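Local coordinates for TipC2 (Streptococcus intermedius B196, PDB 6DHX), which serves as an immunity protein (antitoxin) of a type VII secretion system, probably neutralising an exported antibacterial toxin by binding it, at residues 37-42 and 168-173; 43-48 and 63-68; 58-63 and 78-83. All coordinates share one frame; numbering follows the deposited sequence.

Overall arrangement
All three contacts belong to one end of the molecule, where helices pack against a curved sheet. Contacts 2 and 3 are successive antiparallel pairings that share strand 59-65 and meet at Ile63; both are held by main-chain hydrogen bonds. Contact 3 is the buried one, with an apolar face and a Ser-Asp pair on the other. Contact 2 lies nearer the surface and adds a lysine and a His-Glu pair. Contact 1, also partly buried, joins a loop to the C-terminal end of helix 151-173 through side-chain packing and one bridging water. Phe39 of contact 1 touches Ile63, Ile79 and Phe81, and Asp169 hydrogen-bonds Tyr65 of contact 2.

Contact 1. Residues 37-42 and 168-173; sequences NIFNKL and KDWCSI
Asp169, near the C-terminal end of helix 151-173, lays its CB against both methyls of Leu42, 3.8 Å from CD1 and from CD2, the two side chains crossing at about a right angle. Its carboxylate carries on to the sheet, where OD2 is hydrogen-bonded to the hydroxyl of Tyr65. Trp170 follows, its CG anti to the backbone N (chi1 176°), which brings the six-membered ring up to residues 37-42. Ile38 CG2 meets the edge of that ring in plane, 3.8 Å from CZ3. The tip of Phe39 arrives obliquely, CZ 3.7 Å from Trp170 CE3, with the ring planes inclined at 42°. The indole NE1 hydrogen-bonds Glu24 of helix 21-32. The partner segment is a short 3-10 turn in the loop between helix 21-32 and strand 45-51. It starts with an Asx turn, in which Asn37 OD1 accepts from Phe39 N at 2.9 Å through an in-plane lone pair. Ser172 bends OG back to Asp169 O (2.6 Å), an oxygen that also accepts from Ser172 N. Ile173 contributes the largest share of the interface: with CG1 in the crowded position (chi1 65°), its CD1 sits 3.7 Å from Ile38 O, while CG2 packs on the backbone of Lys41 and on Leu42. Beyond it, a water donates to Ile173 O (2.7 Å) and accepts from Lys41 NZ.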
loop_
_atom_site.group_PDB
_atom_site.type_symbol
_atom_site.label_atom_id
_atom_site.label_comp_id
_atom_site.label_asym_id
_atom_site.label_seq_id
_atom_site.Cartn_x
_atom_site.Cartn_y
_atom_site.Cartn_z
ATOM N N ASN A 37 -6.377 16.626 -6.663
ATOM C CA ASN A 37 -5.572 15.433 -6.397
ATOM C C ASN A 37 -5.219 14.719 -7.688
ATOM O O ASN A 37 -6.094 14.406 -8.484
ATOM C CB ASN A 37 -6.385 14.506 -5.478
ATOM C CG ASN A 37 -5.518 13.446 -4.785
ATOM O OD1 ASN A 37 -4.727 12.764 -5.413
ATOM N ND2 ASN A 37 -5.696 13.310 -3.462
ATOM N N ILE A 38 -3.921 14.404 -7.848
ATOM C CA ILE A 38 -3.478 13.660 -9.021
ATOM C C ILE A 38 -4.301 12.376 -9.226
ATOM O O ILE A 38 -4.585 11.985 -10.353
ATOM C CB ILE A 38 -1.959 13.351 -8.885
ATOM C CG1 ILE A 38 -1.463 12.538 -10.088
ATOM C CG2 ILE A 38 -1.604 12.561 -7.582
ATOM C CD1 ILE A 38 -1.458 13.305 -11.321
ATOM N N PHE A 39 -4.742 11.727 -8.145
ATOM C CA PHE A 39 -5.478 10.477 -8.288
ATOM C C PHE A 39 -6.900 10.681 -8.786
ATOM O O PHE A 39 -7.569 9.696 -9.123
ATOM C CB PHE A 39 -5.469 9.718 -6.947
ATOM C CG PHE A 39 -4.179 8.990 -6.698
ATOM C CD1 PHE A 39 -3.934 7.714 -7.250
ATOM C CD2 PHE A 39 -3.178 9.580 -5.927
ATOM C CE1 PHE A 39 -2.712 7.046 -7.005
ATOM C CE2 PHE A 39 -1.974 8.934 -5.664
ATOM C CZ PHE A 39 -1.701 7.656 -6.217
ATOM N N ASN A 40 -7.385 11.935 -8.854
ATOM C CA ASN A 40 -8.621 12.180 -9.591
ATOM C C ASN A 40 -8.488 11.716 -11.031
ATOM O O ASN A 40 -9.508 11.432 -11.658
ATOM C CB ASN A 40 -9.009 13.679 -9.592
ATOM C CG ASN A 40 -9.389 14.183 -8.182
ATOM O OD1 ASN A 40 -9.759 13.399 -7.335
ATOM N ND2 ASN A 40 -9.280 15.481 -7.953
ATOM N N LYS A 41 -7.260 11.639 -11.548
ATOM C CA LYS A 41 -7.003 11.236 -12.937
ATOM C C LYS A 41 -7.121 9.729 -13.136
ATOM O O LYS A 41 -7.194 9.292 -14.283
ATOM C CB LYS A 41 -5.605 11.699 -13.385
ATOM C CG LYS A 41 -5.474 13.249 -13.524
ATOM C CD LYS A 41 -4.051 13.641 -13.973
ATOM C CE LYS A 41 -3.922 15.164 -14.153
ATOM N NZ LYS A 41 -2.617 15.555 -14.739
ATOM N N LEU A 42 -7.158 8.934 -12.051
ATOM C CA LEU A 42 -7.112 7.461 -12.140
ATOM C C LEU A 42 -8.535 6.953 -11.959
ATOM O O LEU A 42 -9.072 6.958 -10.841
ATOM C CB LEU A 42 -6.178 6.864 -11.082
ATOM C CG LEU A 42 -6.017 5.334 -11.106
ATOM C CD1 LEU A 42 -5.412 4.904 -12.459
ATOM C CD2 LEU A 42 -5.066 4.956 -9.925
ATOM N N LYS A 168 1.776 0.412 -11.820
ATOM C CA LYS A 168 1.491 0.558 -13.252
ATOM C C LYS A 168 0.407 1.622 -13.470
ATOM O O LYS A 168 0.480 2.435 -14.409
ATOM C CB LYS A 168 1.060 -0.796 -13.816
ATOM C CG LYS A 168 0.929 -0.812 -15.329
ATOM C CD LYS A 168 0.475 -2.179 -15.806
ATOM C CE LYS A 168 0.602 -2.334 -17.315
ATOM N NZ LYS A 168 0.220 -3.705 -17.728
ATOM N N ASP A 169 -0.579 1.662 -12.565
ATOM C CA ASP A 169 -1.599 2.713 -12.590
ATOM C C ASP A 169 -0.982 4.089 -12.392
ATOM O O ASP A 169 -1.377 5.047 -13.060
ATOM C CB ASP A 169 -2.653 2.480 -11.500
ATOM C CG ASP A 169 -3.676 1.430 -11.882
ATOM O OD1 ASP A 169 -3.693 1.010 -13.049
ATOM O OD2 ASP A 169 -4.455 1.012 -11.012
ATOM N N TRP A 170 -0.069 4.219 -11.414
ATOM C CA TRP A 170 0.629 5.491 -11.220
ATOM C C TRP A 170 1.275 5.955 -12.509
ATOM O O TRP A 170 1.148 7.127 -12.908
ATOM C CB TRP A 170 1.725 5.328 -10.147
ATOM C CG TRP A 170 2.522 6.600 -10.003
ATOM C CD1 TRP A 170 3.837 6.820 -10.370
ATOM C CD2 TRP A 170 2.029 7.847 -9.481
ATOM N NE1 TRP A 170 4.180 8.137 -10.099
ATOM C CE2 TRP A 170 3.099 8.784 -9.554
ATOM C CE3 TRP A 170 0.793 8.251 -8.950
ATOM C CZ2 TRP A 170 2.977 10.109 -9.095
ATOM C CZ3 TRP A 170 0.661 9.603 -8.483
ATOM C CH2 TRP A 170 1.745 10.496 -8.564
ATOM N N CYS A 171 1.978 5.030 -13.191
ATOM C CA CYS A 171 2.649 5.410 -14.439
ATOM C C CYS A 171 1.663 5.708 -15.571
ATOM O O CYS A 171 2.056 6.359 -16.549
ATOM C CB CYS A 171 3.667 4.320 -14.883
ATOM S SG CYS A 171 5.011 4.165 -13.583
ATOM N N SER A 172 0.387 5.360 -15.419
ATOM C CA SER A 172 -0.615 5.733 -16.417
ATOM C C SER A 172 -1.173 7.137 -16.214
ATOM O O SER A 172 -1.775 7.678 -17.148
ATOM C CB SER A 172 -1.792 4.743 -16.392
ATOM O OG SER A 172 -2.697 5.028 -15.342
ATOM N N ILE A 173 -1.037 7.723 -15.018
ATOM C CA ILE A 173 -1.541 9.083 -14.794
ATOM C C ILE A 173 -0.434 10.104 -14.570
ATOM O O ILE A 173 -0.710 11.310 -14.624
ATOM C CB ILE A 173 -2.516 9.130 -13.604
ATOM C CG1 ILE A 173 -1.754 8.786 -12.319
ATOM C CG2 ILE A 173 -3.643 8.158 -13.819
ATOM C CD1 ILE A 173 -2.652 8.890 -11.098
HETATM O O HOH W 1 0.076 13.919 -14.715
#

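Contact 2. Residues 43-48 and 63-68; sequences TDVEVH and ILYKDI
Strands 45-48 and 63-65 run antiparallel, their directions 153° apart, with Glu46 and Leu64 as the hydrogen-bonded pair: Glu46 N gives to Leu64 O at 2.8 Å, and Leu64 N returns a bond to Glu46 O at 3.0 Å. The ladder runs on past the strand ends, since Lys66 N donates almost straight to Asp44 O (3.0 Å, 171° at the hydrogen). The Lys66 side chain, extended beyond CG, then lies along the Asp44 carbonyl and the CG of Glu46 until NZ reaches Thr43 O at 2.8 Å. One lysine thus grips two successive carbonyls, by main chain and by ammonium. Val45 is held between Tyr65 and Ile63. CG1 stands over the middle of one Tyr65 ring face, 3.4 Å from the centroid and only 6° off the normal, a clear CH-pi contact, while CB presses on Ile63 CG2 at 3.5 Å, closer than usual for two carbons. Val47 lies alongside Ile63, pointing the same way and touching CD1 with its CG2. On the other face Glu46 and Leu64 run side by side. His48 NE2 donates to the anti lone pair of Glu46 OE1 (2.9 Å), and its imidazole meets Leu64 CB obliquely. Together these strands make the hairpin 45-51/59-65, with Ile63 and Tyr65 also bonded through their backbones to strand 74-82. Helix 151-173 packs on the tyrosine through Lys165 and Val166, its Asp169 holding the hydroxyl, while Phe39, from the 3-10 turn before the hairpin, touches Ile63.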
loop_
_atom_site.group_PDB
_atom_site.type_symbol
_atom_site.label_atom_id
_atom_site.label_comp_id
_atom_site.label_asym_id
_atom_site.label_seq_id
_atom_site.Cartn_x
_atom_site.Cartn_y
_atom_site.Cartn_z
ATOM N N THR A 43 -9.125 6.446 -13.037
ATOM C CA THR A 43 -10.544 6.126 -12.992
ATOM C C THR A 43 -10.835 4.911 -12.108
ATOM O O THR A 43 -11.935 4.811 -11.576
ATOM C CB THR A 43 -11.039 5.920 -14.444
ATOM O OG1 THR A 43 -11.031 7.193 -15.073
ATOM C CG2 THR A 43 -12.484 5.418 -14.458
ATOM N N ASP A 44 -9.872 3.991 -11.917
ATOM C CA ASP A 44 -10.130 2.802 -11.106
ATOM C C ASP A 44 -10.178 3.073 -9.609
ATOM O O ASP A 44 -10.419 2.113 -8.874
ATOM C CB ASP A 44 -9.056 1.717 -11.337
ATOM C CG ASP A 44 -9.249 0.986 -12.661
ATOM O OD1 ASP A 44 -10.354 1.088 -13.243
ATOM O OD2 ASP A 44 -8.321 0.277 -13.105
ATOM N N VAL A 45 -9.923 4.295 -9.130
ATOM C CA VAL A 45 -9.905 4.471 -7.676
ATOM C C VAL A 45 -10.873 5.568 -7.267
ATOM O O VAL A 45 -11.270 6.424 -8.074
ATOM C CB VAL A 45 -8.472 4.779 -7.167
ATOM C CG1 VAL A 45 -7.493 3.676 -7.638
ATOM C CG2 VAL A 45 -8.010 6.210 -7.655
ATOM N N GLU A 46 -11.270 5.524 -5.994
ATOM C CA GLU A 46 -11.905 6.652 -5.320
ATOM C C GLU A 46 -10.888 7.406 -4.470
ATOM O O GLU A 46 -10.063 6.790 -3.792
ATOM C CB GLU A 46 -13.003 6.170 -4.381
ATOM C CG GLU A 46 -14.149 5.390 -5.040
ATOM C CD GLU A 46 -15.044 4.681 -4.021
ATOM O OE1 GLU A 46 -14.791 4.727 -2.781
ATOM O OE2 GLU A 46 -16.011 4.054 -4.472
ATOM N N VAL A 47 -11.007 8.715 -4.441
ATOM C CA VAL A 47 -10.200 9.557 -3.560
ATOM C C VAL A 47 -11.056 9.847 -2.339
ATOM O O VAL A 47 -12.253 10.160 -2.471
ATOM C CB VAL A 47 -9.775 10.871 -4.252
ATOM C CG1 VAL A 47 -9.038 11.758 -3.265
ATOM C CG2 VAL A 47 -8.811 10.563 -5.455
ATOM N N HIS A 48 -10.461 9.670 -1.143
ATOM C CA HIS A 48 -11.154 9.968 0.108
ATOM C C HIS A 48 -10.343 10.993 0.889
ATOM O O HIS A 48 -9.138 11.146 0.701
ATOM C CB HIS A 48 -11.336 8.706 0.950
ATOM C CG HIS A 48 -12.302 7.738 0.360
ATOM N ND1 HIS A 48 -13.630 7.729 0.698
ATOM C CD2 HIS A 48 -12.144 6.774 -0.580
ATOM C CE1 HIS A 48 -14.258 6.792 0.008
ATOM N NE2 HIS A 48 -13.376 6.192 -0.773
ATOM N N ILE A 63 -6.597 6.607 -0.919
ATOM C CA ILE A 63 -7.009 6.122 -2.231
ATOM C C ILE A 63 -7.557 4.716 -2.034
ATOM O O ILE A 63 -6.917 3.893 -1.360
ATOM C CB ILE A 63 -5.817 6.093 -3.210
ATOM C CG1 ILE A 63 -5.055 7.448 -3.222
ATOM C CG2 ILE A 63 -6.263 5.629 -4.595
ATOM C CD1 ILE A 63 -5.954 8.708 -3.532
ATOM N N LEU A 64 -8.718 4.441 -2.599
ATOM C CA LEU A 64 -9.351 3.131 -2.435
ATOM C C LEU A 64 -9.728 2.610 -3.815
ATOM O O LEU A 64 -10.456 3.296 -4.560
ATOM C CB LEU A 64 -10.646 3.251 -1.570
ATOM C CG LEU A 64 -11.359 1.938 -1.273
ATOM C CD1 LEU A 64 -10.411 1.098 -0.335
ATOM C CD2 LEU A 64 -12.710 2.124 -0.570
ATOM N N TYR A 65 -9.269 1.404 -4.158
ATOM C CA TYR A 65 -9.662 0.854 -5.452
ATOM C C TYR A 65 -11.143 0.503 -5.455
ATOM O O TYR A 65 -11.663 -0.087 -4.503
ATOM C CB TYR A 65 -8.824 -0.392 -5.807
ATOM C CG TYR A 65 -7.562 0.029 -6.501
ATOM C CD1 TYR A 65 -6.521 0.624 -5.780
ATOM C CD2 TYR A 65 -7.428 -0.095 -7.881
ATOM C CE1 TYR A 65 -5.342 1.091 -6.418
ATOM C CE2 TYR A 65 -6.279 0.367 -8.543
ATOM C CZ TYR A 65 -5.247 0.952 -7.803
ATOM O OH TYR A 65 -4.111 1.394 -8.430
ATOM N N LYS A 66 -11.817 0.874 -6.551
ATOM C CA LYS A 66 -13.231 0.574 -6.742
ATOM C C LYS A 66 -13.442 -0.923 -6.937
ATOM O O LYS A 66 -12.583 -1.636 -7.448
ATOM C CB LYS A 66 -13.784 1.323 -7.975
ATOM C CG LYS A 66 -13.723 2.863 -7.891
ATOM C CD LYS A 66 -14.072 3.534 -9.238
ATOM C CE LYS A 66 -14.070 5.077 -9.145
ATOM N NZ LYS A 66 -14.333 5.727 -10.519
ATOM N N ASP A 67 -14.624 -1.391 -6.545
ATOM C CA ASP A 67 -14.947 -2.810 -6.687
ATOM C C ASP A 67 -14.789 -3.296 -8.130
ATOM O O ASP A 67 -14.275 -4.400 -8.354
ATOM C CB ASP A 67 -16.358 -3.064 -6.174
ATOM C CG ASP A 67 -16.503 -2.742 -4.710
ATOM O OD1 ASP A 67 -15.489 -2.831 -3.969
ATOM O OD2 ASP A 67 -17.633 -2.402 -4.295
ATOM N N ILE A 68 -15.192 -2.477 -9.121
ATOM C CA ILE A 68 -14.991 -2.820 -10.541
ATOM C C ILE A 68 -13.529 -3.129 -10.843
ATOM O O ILE A 68 -13.217 -3.894 -11.770
ATOM C CB ILE A 68 -15.512 -1.687 -11.467
ATOM C CG1 ILE A 68 -15.036 -1.868 -12.911
ATOM C CG2 ILE A 68 -15.032 -0.327 -11.049
ATOM C CD1 ILE A 68 -15.855 -2.813 -13.740
HETATM O O HOH W 2 -16.522 0.909 -5.602
#

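Contact 3. Residues 58-63 and 78-83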
loop_
_atom_site.group_PDB
_atom_site.type_symbol
_atom_site.label_atom_id
_atom_site.label_comp_id
_atom_site.label_asym_id
_atom_site.label_seq_id
_atom_site.Cartn_x
_atom_site.Cartn_y
_atom_site.Cartn_z
ATOM N N LYS A 58 -7.395 19.607 9.468
ATOM C CA LYS A 58 -6.842 19.067 8.231
ATOM C C LYS A 58 -7.311 17.638 7.972
ATOM O O LYS A 58 -7.566 16.859 8.900
ATOM C CB LYS A 58 -5.296 19.082 8.266
ATOM C CG LYS A 58 -4.719 20.494 8.370
ATOM C CD LYS A 58 -3.196 20.462 8.395
ATOM C CE LYS A 58 -2.604 21.850 8.584
ATOM N NZ LYS A 58 -1.118 21.753 8.624
ATOM N N PHE A 59 -7.328 17.280 6.699
ATOM C CA PHE A 59 -7.683 15.949 6.225
ATOM C C PHE A 59 -6.559 15.372 5.405
ATOM O O PHE A 59 -5.870 16.114 4.690
ATOM C CB PHE A 59 -8.927 15.979 5.326
ATOM C CG PHE A 59 -10.158 16.404 6.042
ATOM C CD1 PHE A 59 -10.499 17.747 6.143
ATOM C CD2 PHE A 59 -10.980 15.457 6.658
ATOM C CE1 PHE A 59 -11.658 18.155 6.844
ATOM C CE2 PHE A 59 -12.136 15.853 7.358
ATOM C CZ PHE A 59 -12.475 17.210 7.452
ATOM N N TYR A 60 -6.337 14.008 5.560
ATOM C CA TYR A 60 -5.325 13.378 4.693
ATOM C C TYR A 60 -5.993 12.610 3.582
ATOM O O TYR A 60 -7.140 12.200 3.727
ATOM C CB TYR A 60 -4.438 12.415 5.495
ATOM C CG TYR A 60 -5.161 11.213 6.076
ATOM C CD1 TYR A 60 -5.267 10.016 5.358
ATOM C CD2 TYR A 60 -5.659 11.241 7.385
ATOM C CE1 TYR A 60 -5.869 8.905 5.912
ATOM C CE2 TYR A 60 -6.279 10.110 7.943
ATOM C CZ TYR A 60 -6.366 8.956 7.187
ATOM O OH TYR A 60 -6.944 7.805 7.679
ATOM N N PRO A 61 -5.324 12.488 2.434
ATOM C CA PRO A 61 -5.899 11.745 1.305
ATOM C C PRO A 61 -5.640 10.246 1.460
ATOM O O PRO A 61 -4.598 9.801 1.963
ATOM C CB PRO A 61 -5.138 12.304 0.088
ATOM C CG PRO A 61 -3.785 12.642 0.631
ATOM C CD PRO A 61 -3.957 12.983 2.126
ATOM N N SER A 62 -6.640 9.484 1.044
ATOM C CA SER A 62 -6.601 8.028 1.047
ATOM C C SER A 62 -7.241 7.565 -0.247
ATOM O O SER A 62 -8.282 8.105 -0.641
ATOM C CB SER A 62 -7.355 7.504 2.288
ATOM O OG SER A 62 -7.418 6.096 2.330
ATOM N N ILE A 63 -6.597 6.607 -0.919
ATOM C CA ILE A 63 -7.009 6.122 -2.231
ATOM C C ILE A 63 -7.557 4.716 -2.034
ATOM O O ILE A 63 -6.917 3.893 -1.360
ATOM C CB ILE A 63 -5.817 6.093 -3.210
ATOM C CG1 ILE A 63 -5.055 7.448 -3.222
ATOM C CG2 ILE A 63 -6.263 5.629 -4.595
ATOM C CD1 ILE A 63 -5.954 8.708 -3.532
ATOM N N ALA A 78 -5.520 -0.247 -1.195
ATOM C CA ALA A 78 -5.642 1.121 -0.699
ATOM C C ALA A 78 -4.271 1.764 -0.582
ATOM O O ALA A 78 -3.247 1.082 -0.455
ATOM C CB ALA A 78 -6.378 1.139 0.651
ATOM N N ILE A 79 -4.253 3.095 -0.674
ATOM C CA ILE A 79 -3.030 3.879 -0.473
ATOM C C ILE A 79 -3.353 4.965 0.531
ATOM O O ILE A 79 -4.242 5.772 0.286
ATOM C CB ILE A 79 -2.515 4.528 -1.771
ATOM C CG1 ILE A 79 -2.444 3.506 -2.919
ATOM C CG2 ILE A 79 -1.143 5.179 -1.489
ATOM C CD1 ILE A 79 -2.154 4.163 -4.295
ATOM N N ASP A 80 -2.653 4.985 1.655
ATOM C CA ASP A 80 -2.837 6.039 2.651
ATOM C C ASP A 80 -1.616 6.942 2.662
ATOM O O ASP A 80 -0.497 6.459 2.559
ATOM C CB ASP A 80 -3.025 5.463 4.068
ATOM C CG ASP A 80 -4.388 4.861 4.273
ATOM O OD1 ASP A 80 -5.330 5.341 3.654
ATOM O OD2 ASP A 80 -4.525 3.842 4.996
ATOM N N PHE A 81 -1.821 8.247 2.835
ATOM C CA PHE A 81 -0.725 9.212 2.907
ATOM C C PHE A 81 -0.654 9.839 4.290
ATOM O O PHE A 81 -1.689 10.282 4.805
ATOM C CB PHE A 81 -0.970 10.320 1.869
ATOM C CG PHE A 81 -0.815 9.838 0.473
ATOM C CD1 PHE A 81 -1.859 9.179 -0.169
ATOM C CD2 PHE A 81 0.403 9.989 -0.197
ATOM C CE1 PHE A 81 -1.729 8.680 -1.495
ATOM C CE2 PHE A 81 0.558 9.494 -1.506
ATOM C CZ PHE A 81 -0.516 8.810 -2.152
ATOM N N SER A 82 0.540 9.847 4.903
ATOM C CA SER A 82 0.726 10.481 6.211
ATOM C C SER A 82 1.739 11.584 5.986
ATOM O O SER A 82 2.937 11.314 5.846
ATOM C CB SER A 82 1.215 9.507 7.286
ATOM O OG SER A 82 0.252 8.483 7.482
ATOM N N PHE A 83 1.255 12.812 5.908
ATOM C CA PHE A 83 2.155 13.930 5.631
ATOM C C PHE A 83 2.635 14.645 6.880
ATOM O O PHE A 83 3.667 15.340 6.836
ATOM C CB PHE A 83 1.450 14.984 4.768
ATOM C CG PHE A 83 1.013 14.518 3.424
ATOM C CD1 PHE A 83 1.879 13.825 2.583
ATOM C CD2 PHE A 83 -0.284 14.839 2.961
ATOM C CE1 PHE A 83 1.475 13.430 1.313
ATOM C CE2 PHE A 83 -0.691 14.436 1.707
ATOM C CZ PHE A 83 0.181 13.743 0.867
#
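Ser62 and Asp80 face each other on one side of the sheet as a non-hydrogen-bonded antiparallel pair, and their side chains close the gap themselves. The serine hydroxyl, anti to the backbone N (chi1 177°), donates to Asp80 OD1 at 2.6 Å, meeting the oxygen nearly along its C-O axis. Tyr60 comes up loosely next to the same carboxylate. Its CB lies 3.5 Å from Phe81 O, and with CG in the crowded position between N and the carbonyl carbon (chi1 65°) the ring is set so that Asp80 OD1 lies at its edge, near the plane but not bonded. Behind these groups is the main-chain ladder of the hairpin formed by strands 59-65 and 74-82, part of the run of successive antiparallel strands from 45-51 onward. Ile63 and Ile79 are its hydrogen-bonded pair, with Ile63 N to Ile79 O at 2.8 Å and Ile79 N to Ile63 O at 2.9 Å. The next rung is looser: Phe81 N reaches Pro61 O at 3.3 Å, bent to 148° at the hydrogen though lined up with the C=O axis. On the face away from the Ser-Asp pair the side chains of these strands are apolar. The Phe81 ring turns its edge to its neighbours, receiving Ile63 CG1 in plane, 3.9 Å from CE1, beside the carbonyl oxygen of Pro61. The proline ring crosses Phe81 at about a right angle, with CG resting on its CB, and its CD approaches Phe83 CE2 obliquely at 3.6 Å. Phe83 in turn lays one ring face over the CB of Phe81, near the rim. Helix 21-32 covers this side, Thr29 reaching both Pro61 and Phe81, while Tyr26 meets the Phe83 ring edge-to-face.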